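Local coordinates for protein arginine kinase (Anthopleura japonica, PDB 4RF6) that catalyses the reversible transfer of phosphate from ATP to L-arginine, giving phosphoarginine and ADP, in a single chain built of two tandem phosphagen kinase repeats, at residues V644-A649 with K709-E714; E661-A666 with V700-N705. One frame throughout, in Å; residues are numbered along the deposited sequence.

Contact 1. Residues V644-A649 with K709-E714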
ATOM      1  N   VAL A 644     -25.403  -8.735  29.637  1.00 32.53           N
ATOM      2  CA  VAL A 644     -26.164  -8.903  30.872  1.00 33.04           C
ATOM      3  C   VAL A 644     -26.849 -10.277  30.984  1.00 33.97           C
ATOM      4  O   VAL A 644     -27.319 -10.836  29.985  1.00 31.19           O
ATOM      5  CB  VAL A 644     -27.176  -7.742  31.038  1.00 32.99           C
ATOM      6  CG1 VAL A 644     -28.285  -7.860  30.028  1.00 31.89           C
ATOM      7  CG2 VAL A 644     -27.729  -7.694  32.442  1.00 33.92           C
ATOM      8  N   LYS A 645     -26.877 -10.825  32.202  1.00 32.95           N
ATOM      9  CA  LYS A 645     -27.464 -12.143  32.449  1.00 31.42           C
ATOM     10  C   LYS A 645     -28.917 -12.013  32.870  1.00 29.70           C
ATOM     11  O   LYS A 645     -29.207 -11.618  33.997  1.00 32.63           O
ATOM     12  CB  LYS A 645     -26.697 -12.874  33.547  1.00 36.43           C
ATOM     13  CG  LYS A 645     -25.217 -13.020  33.290  1.00 37.74           C
ATOM     14  CD  LYS A 645     -24.596 -13.873  34.376  1.00 37.19           C
ATOM     15  CE  LYS A 645     -23.101 -13.969  34.211  1.00 40.13           C
ATOM     16  NZ  LYS A 645     -22.550 -15.001  35.127  1.00 42.55           N
ATOM     17  N   ILE A 646     -29.834 -12.348  31.970  1.00 28.59           N
ATOM     18  CA  ILE A 646     -31.245 -12.064  32.204  1.00 29.75           C
ATOM     19  C   ILE A 646     -32.180 -13.259  31.873  1.00 39.33           C
ATOM     20  O   ILE A 646     -33.060 -13.152  31.015  1.00 38.04           O
ATOM     21  CB  ILE A 646     -31.649 -10.761  31.435  1.00 90.34           C
ATOM     22  CG1 ILE A 646     -30.699  -9.610  31.769  1.00 89.57           C
ATOM     23  CG2 ILE A 646     -33.020 -10.293  31.803  1.00 90.77           C
ATOM     24  CD1 ILE A 646     -30.862  -9.063  33.186  1.00 90.04           C
ATOM     25  N   PRO A 647     -31.989 -14.410  32.557  1.00 42.48           N
ATOM     26  CA  PRO A 647     -32.859 -15.566  32.291  1.00 41.55           C
ATOM     27  C   PRO A 647     -34.315 -15.321  32.687  1.00 39.34           C
ATOM     28  O   PRO A 647     -35.218 -15.655  31.913  1.00 40.86           O
ATOM     29  CB  PRO A 647     -32.259 -16.665  33.173  1.00 44.85           C
ATOM     30  CG  PRO A 647     -30.840 -16.252  33.387  1.00 45.96           C
ATOM     31  CD  PRO A 647     -30.891 -14.760  33.477  1.00 42.68           C
ATOM     32  N   LYS A 648     -34.535 -14.755  33.871  1.00 36.86           N
ATOM     33  CA  LYS A 648     -35.889 -14.455  34.337  1.00 39.60           C
ATOM     34  C   LYS A 648     -36.650 -13.510  33.392  1.00 42.94           C
ATOM     35  O   LYS A 648     -37.733 -13.843  32.912  1.00 44.12           O
ATOM     36  CB  LYS A 648     -35.874 -13.902  35.770  1.00 40.00           C
ATOM     37  CG  LYS A 648     -35.249 -14.840  36.797  1.00 44.95           C
ATOM     38  CD  LYS A 648     -35.839 -14.641  38.192  1.00 46.61           C
ATOM     39  CE  LYS A 648     -35.642 -13.222  38.706  1.00 46.47           C
ATOM     40  NZ  LYS A 648     -36.277 -13.024  40.044  1.00 47.21           N
ATOM     41  N   ALA A 649     -36.087 -12.341  33.103  1.00 44.14           N
ATOM     42  CA  ALA A 649     -36.812 -11.370  32.280  1.00 42.50           C
ATOM     43  C   ALA A 649     -36.887 -11.725  30.792  1.00 36.92           C
ATOM     44  O   ALA A 649     -37.807 -11.286  30.112  1.00 37.29           O
ATOM     45  CB  ALA A 649     -36.289  -9.956  32.489  1.00 44.90           C
ATOM     46  N   LYS A 709     -35.172  -1.643  33.671  1.00 23.27           N
ATOM     47  CA  LYS A 709     -36.392  -2.426  33.834  1.00 25.73           C
ATOM     48  C   LYS A 709     -36.139  -3.932  33.746  1.00 26.27           C
ATOM     49  O   LYS A 709     -36.798  -4.717  34.429  1.00 27.14           O
ATOM     50  CB  LYS A 709     -37.448  -1.990  32.818  1.00 29.88           C
ATOM     51  CG  LYS A 709     -37.925  -0.564  33.037  1.00 34.35           C
ATOM     52  CD  LYS A 709     -39.254  -0.306  32.357  1.00 40.12           C
ATOM     53  CE  LYS A 709     -39.893   0.965  32.899  1.00 43.67           C
ATOM     54  NZ  LYS A 709     -41.281   1.166  32.389  1.00 46.01           N
ATOM     55  N   LEU A 710     -35.193  -4.332  32.898  1.00 25.82           N
ATOM     56  CA  LEU A 710     -34.802  -5.736  32.813  1.00 27.45           C
ATOM     57  C   LEU A 710     -34.165  -6.172  34.128  1.00 32.29           C
ATOM     58  O   LEU A 710     -34.367  -7.300  34.583  1.00 33.33           O
ATOM     59  CB  LEU A 710     -33.830  -5.962  31.648  1.00 26.85           C
ATOM     60  CG  LEU A 710     -34.371  -5.614  30.259  1.00 26.05           C
ATOM     61  CD1 LEU A 710     -33.319  -5.858  29.192  1.00 24.44           C
ATOM     62  CD2 LEU A 710     -35.630  -6.414  29.966  1.00 24.48           C
ATOM     63  N   LEU A 711     -33.407  -5.269  34.744  1.00 34.07           N
ATOM     64  CA  LEU A 711     -32.769  -5.560  36.023  1.00 35.17           C
ATOM     65  C   LEU A 711     -33.785  -5.693  37.149  1.00 37.09           C
ATOM     66  O   LEU A 711     -33.639  -6.543  38.035  1.00 38.14           O
ATOM     67  CB  LEU A 711     -31.739  -4.490  36.383  1.00 37.68           C
ATOM     68  CG  LEU A 711     -30.317  -4.776  35.922  1.00 42.77           C
ATOM     69  CD1 LEU A 711     -29.320  -3.875  36.630  1.00 45.96           C
ATOM     70  CD2 LEU A 711     -29.985  -6.230  36.167  1.00 44.93           C
ATOM     71  N   GLU A 712     -34.810  -4.847  37.116  1.00 34.95           N
ATOM     72  CA  GLU A 712     -35.832  -4.851  38.161  1.00 37.20           C
ATOM     73  C   GLU A 712     -36.589  -6.179  38.209  1.00 37.29           C
ATOM     74  O   GLU A 712     -37.032  -6.612  39.273  1.00 36.27           O
ATOM     75  CB  GLU A 712     -36.790  -3.665  37.989  1.00 37.62           C
ATOM     76  CG  GLU A 712     -36.286  -2.367  38.629  1.00 42.15           C
ATOM     77  CD  GLU A 712     -36.844  -1.110  37.969  1.00 46.48           C
ATOM     78  OE1 GLU A 712     -37.557  -1.228  36.950  1.00 44.49           O
ATOM     79  OE2 GLU A 712     -36.558  -0.001  38.473  1.00 50.92           O
ATOM     80  N   ILE A 713     -36.726  -6.822  37.054  1.00 36.76           N
ATOM     81  CA  ILE A 713     -37.360  -8.135  36.971  1.00 38.87           C
ATOM     82  C   ILE A 713     -36.386  -9.246  37.382  1.00 41.88           C
ATOM     83  O   ILE A 713     -36.757 -10.174  38.109  1.00 40.97           O
ATOM     84  CB  ILE A 713     -37.940  -8.394  35.559  1.00 40.96           C
ATOM     85  CG1 ILE A 713     -39.084  -7.417  35.269  1.00 39.79           C
ATOM     86  CG2 ILE A 713     -38.418  -9.835  35.422  1.00 42.67           C
ATOM     87  CD1 ILE A 713     -39.677  -7.534  33.868  1.00 40.39           C
ATOM     88  N   GLU A 714     -35.134  -9.141  36.945  1.00 41.04           N
ATOM     89  CA  GLU A 714     -34.133 -10.143  37.309  1.00 42.73           C
ATOM     90  C   GLU A 714     -33.794 -10.110  38.804  1.00 44.73           C
ATOM     91  O   GLU A 714     -33.220 -11.064  39.339  1.00 45.18           O
ATOM     92  CB  GLU A 714     -32.857  -9.960  36.480  1.00 41.24           C
ATOM     93  CG  GLU A 714     -32.097 -11.253  36.223  1.00 41.98           C
ATOM     94  CD  GLU A 714     -32.879 -12.222  35.356  1.00 43.05           C
ATOM     95  OE1 GLU A 714     -32.706 -13.445  35.531  1.00 43.24           O
ATOM     96  OE2 GLU A 714     -33.664 -11.761  34.499  1.00 39.57           O
TER

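Contact 2. Residues E661-A666 with V700-N705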
ATOM      1  N   GLU A 661     -40.575  -0.647  23.565  1.00 26.35           N
ATOM      2  CA  GLU A 661     -40.689   0.737  24.015  1.00 25.16           C
ATOM      3  C   GLU A 661     -39.344   1.460  23.905  1.00 22.63           C
ATOM      4  O   GLU A 661     -39.278   2.616  23.469  1.00 23.91           O
ATOM      5  CB  GLU A 661     -41.208   0.817  25.455  1.00 23.86           C
ATOM      6  CG  GLU A 661     -41.056   2.208  26.061  1.00 27.12           C
ATOM      7  CD  GLU A 661     -41.887   2.427  27.316  1.00 32.65           C
ATOM      8  OE1 GLU A 661     -42.271   1.435  27.973  1.00 33.23           O
ATOM      9  OE2 GLU A 661     -42.151   3.607  27.640  1.00 31.69           O
ATOM     10  N   PHE A 662     -38.271   0.772  24.286  1.00 19.34           N
ATOM     11  CA  PHE A 662     -36.961   1.414  24.360  1.00 20.26           C
ATOM     12  C   PHE A 662     -36.053   1.143  23.164  1.00 20.66           C
ATOM     13  O   PHE A 662     -34.876   1.525  23.167  1.00 20.98           O
ATOM     14  CB  PHE A 662     -36.280   1.066  25.687  1.00 19.98           C
ATOM     15  CG  PHE A 662     -37.004   1.613  26.876  1.00 22.81           C
ATOM     16  CD1 PHE A 662     -36.969   2.973  27.147  1.00 22.90           C
ATOM     17  CD2 PHE A 662     -37.755   0.783  27.697  1.00 22.44           C
ATOM     18  CE1 PHE A 662     -37.652   3.495  28.233  1.00 23.20           C
ATOM     19  CE2 PHE A 662     -38.439   1.300  28.784  1.00 24.69           C
ATOM     20  CZ  PHE A 662     -38.386   2.659  29.048  1.00 24.41           C
ATOM     21  N   HIS A 663     -36.618   0.503  22.143  1.00 18.90           N
ATOM     22  CA  HIS A 663     -35.935   0.283  20.873  1.00 18.81           C
ATOM     23  C   HIS A 663     -34.597  -0.423  21.047  1.00 21.62           C
ATOM     24  O   HIS A 663     -33.601  -0.056  20.419  1.00 22.66           O
ATOM     25  CB  HIS A 663     -35.762   1.609  20.120  1.00 19.02           C
ATOM     26  CG  HIS A 663     -36.997   2.454  20.105  1.00 22.67           C
ATOM     27  ND1 HIS A 663     -38.227   1.960  19.726  1.00 23.43           N
ATOM     28  CD2 HIS A 663     -37.195   3.753  20.431  1.00 28.26           C
ATOM     29  CE1 HIS A 663     -39.131   2.920  19.822  1.00 25.79           C
ATOM     30  NE2 HIS A 663     -38.530   4.018  20.246  1.00 28.83           N
ATOM     31  N   ILE A 664     -34.590  -1.432  21.915  1.00 22.23           N
ATOM     32  CA  ILE A 664     -33.418  -2.271  22.130  1.00 23.50           C
ATOM     33  C   ILE A 664     -33.734  -3.715  21.736  1.00 26.04           C
ATOM     34  O   ILE A 664     -34.904  -4.085  21.593  1.00 26.02           O
ATOM     35  CB  ILE A 664     -32.921  -2.191  23.587  1.00 21.67           C
ATOM     36  CG1 ILE A 664     -34.040  -2.547  24.571  1.00 23.22           C
ATOM     37  CG2 ILE A 664     -32.400  -0.789  23.896  1.00 19.70           C
ATOM     38  CD1 ILE A 664     -33.605  -2.477  26.034  1.00 22.45           C
ATOM     39  N   GLN A 665     -32.688  -4.515  21.537  1.00 24.07           N
ATOM     40  CA  GLN A 665     -32.842  -5.910  21.146  1.00 28.36           C
ATOM     41  C   GLN A 665     -31.803  -6.727  21.902  1.00 30.19           C
ATOM     42  O   GLN A 665     -30.698  -6.248  22.170  1.00 30.87           O
ATOM     43  CB  GLN A 665     -32.639  -6.072  19.637  1.00 28.66           C
ATOM     44  CG  GLN A 665     -31.247  -5.660  19.173  1.00 31.25           C
ATOM     45  CD  GLN A 665     -31.075  -5.730  17.670  1.00 38.80           C
ATOM     46  OE1 GLN A 665     -31.829  -6.416  16.973  1.00 41.88           O
ATOM     47  NE2 GLN A 665     -30.073  -5.017  17.157  1.00 37.15           N
ATOM     48  N   ALA A 666     -32.151  -7.956  22.261  1.00 34.83           N
ATOM     49  CA  ALA A 666     -31.233  -8.784  23.029  1.00 39.65           C
ATOM     50  C   ALA A 666     -30.782  -9.972  22.201  1.00 45.07           C
ATOM     51  O   ALA A 666     -31.609 -10.661  21.604  1.00 48.26           O
ATOM     52  CB  ALA A 666     -31.885  -9.252  24.318  1.00 40.35           C
ATOM     53  N   VAL A 700     -28.498   6.447  24.486  1.00 15.00           N
ATOM     54  CA  VAL A 700     -27.885   5.986  25.732  1.00 16.55           C
ATOM     55  C   VAL A 700     -28.903   5.992  26.870  1.00 17.74           C
ATOM     56  O   VAL A 700     -28.942   5.071  27.693  1.00 15.87           O
ATOM     57  CB  VAL A 700     -26.666   6.850  26.105  1.00 17.24           C
ATOM     58  CG1 VAL A 700     -26.119   6.454  27.458  1.00 19.08           C
ATOM     59  CG2 VAL A 700     -25.579   6.728  25.037  1.00 14.87           C
ATOM     60  N   GLN A 701     -29.732   7.030  26.919  1.00 17.32           N
ATOM     61  CA  GLN A 701     -30.761   7.096  27.955  1.00 17.82           C
ATOM     62  C   GLN A 701     -31.761   5.950  27.792  1.00 17.42           C
ATOM     63  O   GLN A 701     -32.161   5.326  28.777  1.00 19.04           O
ATOM     64  CB  GLN A 701     -31.488   8.443  27.922  1.00 17.29           C
ATOM     65  CG  GLN A 701     -32.469   8.627  29.072  1.00 15.24           C
ATOM     66  CD  GLN A 701     -31.779   8.805  30.417  1.00 16.94           C
ATOM     67  OE1 GLN A 701     -31.162   9.841  30.675  1.00 18.92           O
ATOM     68  NE2 GLN A 701     -31.884   7.798  31.287  1.00 16.43           N
ATOM     69  N   ASP A 702     -32.164   5.684  26.546  1.00 18.65           N
ATOM     70  CA  ASP A 702     -33.051   4.562  26.236  1.00 19.36           C
ATOM     71  C   ASP A 702     -32.460   3.234  26.690  1.00 19.87           C
ATOM     72  O   ASP A 702     -33.162   2.376  27.243  1.00 17.64           O
ATOM     73  CB  ASP A 702     -33.301   4.485  24.732  1.00 18.32           C
ATOM     74  CG  ASP A 702     -34.329   5.485  24.258  1.00 23.65           C
ATOM     75  OD1 ASP A 702     -35.044   6.041  25.113  1.00 21.61           O
ATOM     76  OD2 ASP A 702     -34.427   5.694  23.028  1.00 25.51           O
ATOM     77  N   MET A 703     -31.169   3.054  26.436  1.00 20.56           N
ATOM     78  CA  MET A 703     -30.496   1.814  26.820  1.00 20.17           C
ATOM     79  C   MET A 703     -30.487   1.672  28.331  1.00 20.89           C
ATOM     80  O   MET A 703     -30.737   0.589  28.868  1.00 24.57           O
ATOM     81  CB  MET A 703     -29.063   1.776  26.282  1.00 19.73           C
ATOM     82  CG  MET A 703     -28.273   0.557  26.736  1.00 26.87           C
ATOM     83  SD  MET A 703     -28.991  -0.989  26.142  1.00 37.10           S
ATOM     84  CE  MET A 703     -28.810  -0.736  24.376  1.00 23.92           C
ATOM     85  N   TYR A 704     -30.205   2.772  29.019  1.00 19.37           N
ATOM     86  CA  TYR A 704     -30.194   2.763  30.472  1.00 20.45           C
ATOM     87  C   TYR A 704     -31.572   2.415  31.009  1.00 18.84           C
ATOM     88  O   TYR A 704     -31.699   1.586  31.904  1.00 17.86           O
ATOM     89  CB  TYR A 704     -29.767   4.127  31.027  1.00 23.68           C
ATOM     90  CG  TYR A 704     -29.794   4.166  32.539  1.00 24.15           C
ATOM     91  CD1 TYR A 704     -28.712   3.713  33.275  1.00 24.38           C
ATOM     92  CD2 TYR A 704     -30.911   4.633  33.229  1.00 25.03           C
ATOM     93  CE1 TYR A 704     -28.726   3.737  34.645  1.00 26.09           C
ATOM     94  CE2 TYR A 704     -30.941   4.653  34.611  1.00 24.27           C
ATOM     95  CZ  TYR A 704     -29.839   4.204  35.311  1.00 26.44           C
ATOM     96  OH  TYR A 704     -29.833   4.209  36.685  1.00 24.75           O
ATOM     97  N   ASN A 705     -32.599   3.063  30.465  1.00 16.73           N
ATOM     98  CA  ASN A 705     -33.957   2.882  30.953  1.00 19.20           C
ATOM     99  C   ASN A 705     -34.443   1.448  30.748  1.00 19.67           C
ATOM    100  O   ASN A 705     -35.039   0.846  31.649  1.00 17.63           O
ATOM    101  CB  ASN A 705     -34.907   3.877  30.272  1.00 20.08           C
ATOM    102  CG  ASN A 705     -34.676   5.307  30.719  1.00 20.91           C
ATOM    103  OD1 ASN A 705     -34.066   5.545  31.760  1.00 21.60           O
ATOM    104  ND2 ASN A 705     -35.164   6.273  29.932  1.00 19.71           N
TER
HETATM  105  O   HOH W   1     -38.218   5.228  24.009  1.00 29.05           O
HETATM  106  O   HOH W   2     -32.961   3.143  21.742  1.00 23.47           O

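Contact 1. Residues V644-A649 with K709-E714
The carboxylate of Glu714 is enclosed by Ile646, Pro647, Lys648 and Ala649. On one side of its plane lie CB and CG of Lys648; on the opposite side lie CG2 of Ile646, 3.1 Å from Glu714 OE2, and CD of Pro647, 3.0 Å from Glu714 OE1. The edge that carries both oxygens faces two successive backbone N-H groups. Lys648 N donates to Glu714 OE1 at 2.8 Å and 156°, and Ala649 N to Glu714 OE2 at 2.9 Å and 166°. Both bonds arrive on the syn side, the second slightly out of the plane, so each oxygen has its own donor and the group is held against rotation. Pro647 has no N-H to give, and the pairing begins one residue later.

The Glu714 chain bends at chi2 (65°), which sets CD toward these donors, while its CG rests 3.7 Å from Lys645 O. Lys648 bends at chi3, placing CE 3.3 Å from Ile713 O; its ammonium stays away from the carboxylate oxygens. Apolar contacts extend the interface: Ala649 CB meets Ile713 CG2 at 3.6 Å, and Ile646 CD1 meets Leu711 CD2 at 4.2 Å. Leu710 also borders Ile646 and Ala649, and reaches Phe655 and Ile658 of helix 655-661.

The two N-H groups belong to the beginning of the short, weakly bonded helix 647-651, where a negative charge would probably be favoured; Ser650 OG bonds to Ile646 O and Pro647 O in the same turn. The arrangement is that of N-H groups in the first turn of a helix that follows a strand, gripped by a bidentate glutamate, here from the last turn of helix 696-714, which packs beside the antiparallel sheet of the second phosphagen kinase catalytic domain.

Contact 2. Residues E661-A666 with V700-N705
Asp702 faces the turn at Phe662, its CB 3.7 Å from Phe662 O. Two waters lie between its carboxylate and that turn: one molecule lies 2.9 Å from Glu661 O and bonds weakly to Asp702 OD1, and a second, 2.9 Å from Phe662 O, is also within bonding distance of Asp702 OD2, although its protons may be shared with other acceptors. Met703 comes next. Its CB leaves the helix away from the strand, but bends at chi2 and chi3 (each 63°) bring CE back to within 3.6 Å of Ile664 CG2, and Ile686 of the neighbouring strand touches both side chains. Asn705, whose OD1 takes a bond of 3.2 Å from Gln701 NE2 that helps to fix the amide, then lays CB over the rim of the Phe662 ring, 3.4 Å from Phe662 CE1, with amide and ring planes 67° apart. Glu661 CG covers the centre of the other ring face, so the phenyl group is sandwiched. The chemistry is therefore mixed: the direct contacts are van der Waals ones, chiefly at Phe662 and Ile664, and the polar link between Asp702 and the turn's carbonyls probably runs through water, weakly on the OD1 side.

Overall arrangement
Contact 1 begins at the end of strand 638-645 and runs into helix 647-651; the chain then passes through helix 655-661 to contact 2 at 661-666. Strand 664-668, an outermost strand of the sheet, is followed by the unmodelled residues 670-679 and by strand 683-688. Helix 696-714 then returns: its residues 700-705 close the inner loop of contact 2, and 709-714, further along, close the outer loop of contact 1. The loops nest without crossing. One helix thus ties two sheet strands and the helices between them together. The contact centres are 13 Å apart, and they meet where Lys709 CD packs 4.0 Å from Phe662 CE2.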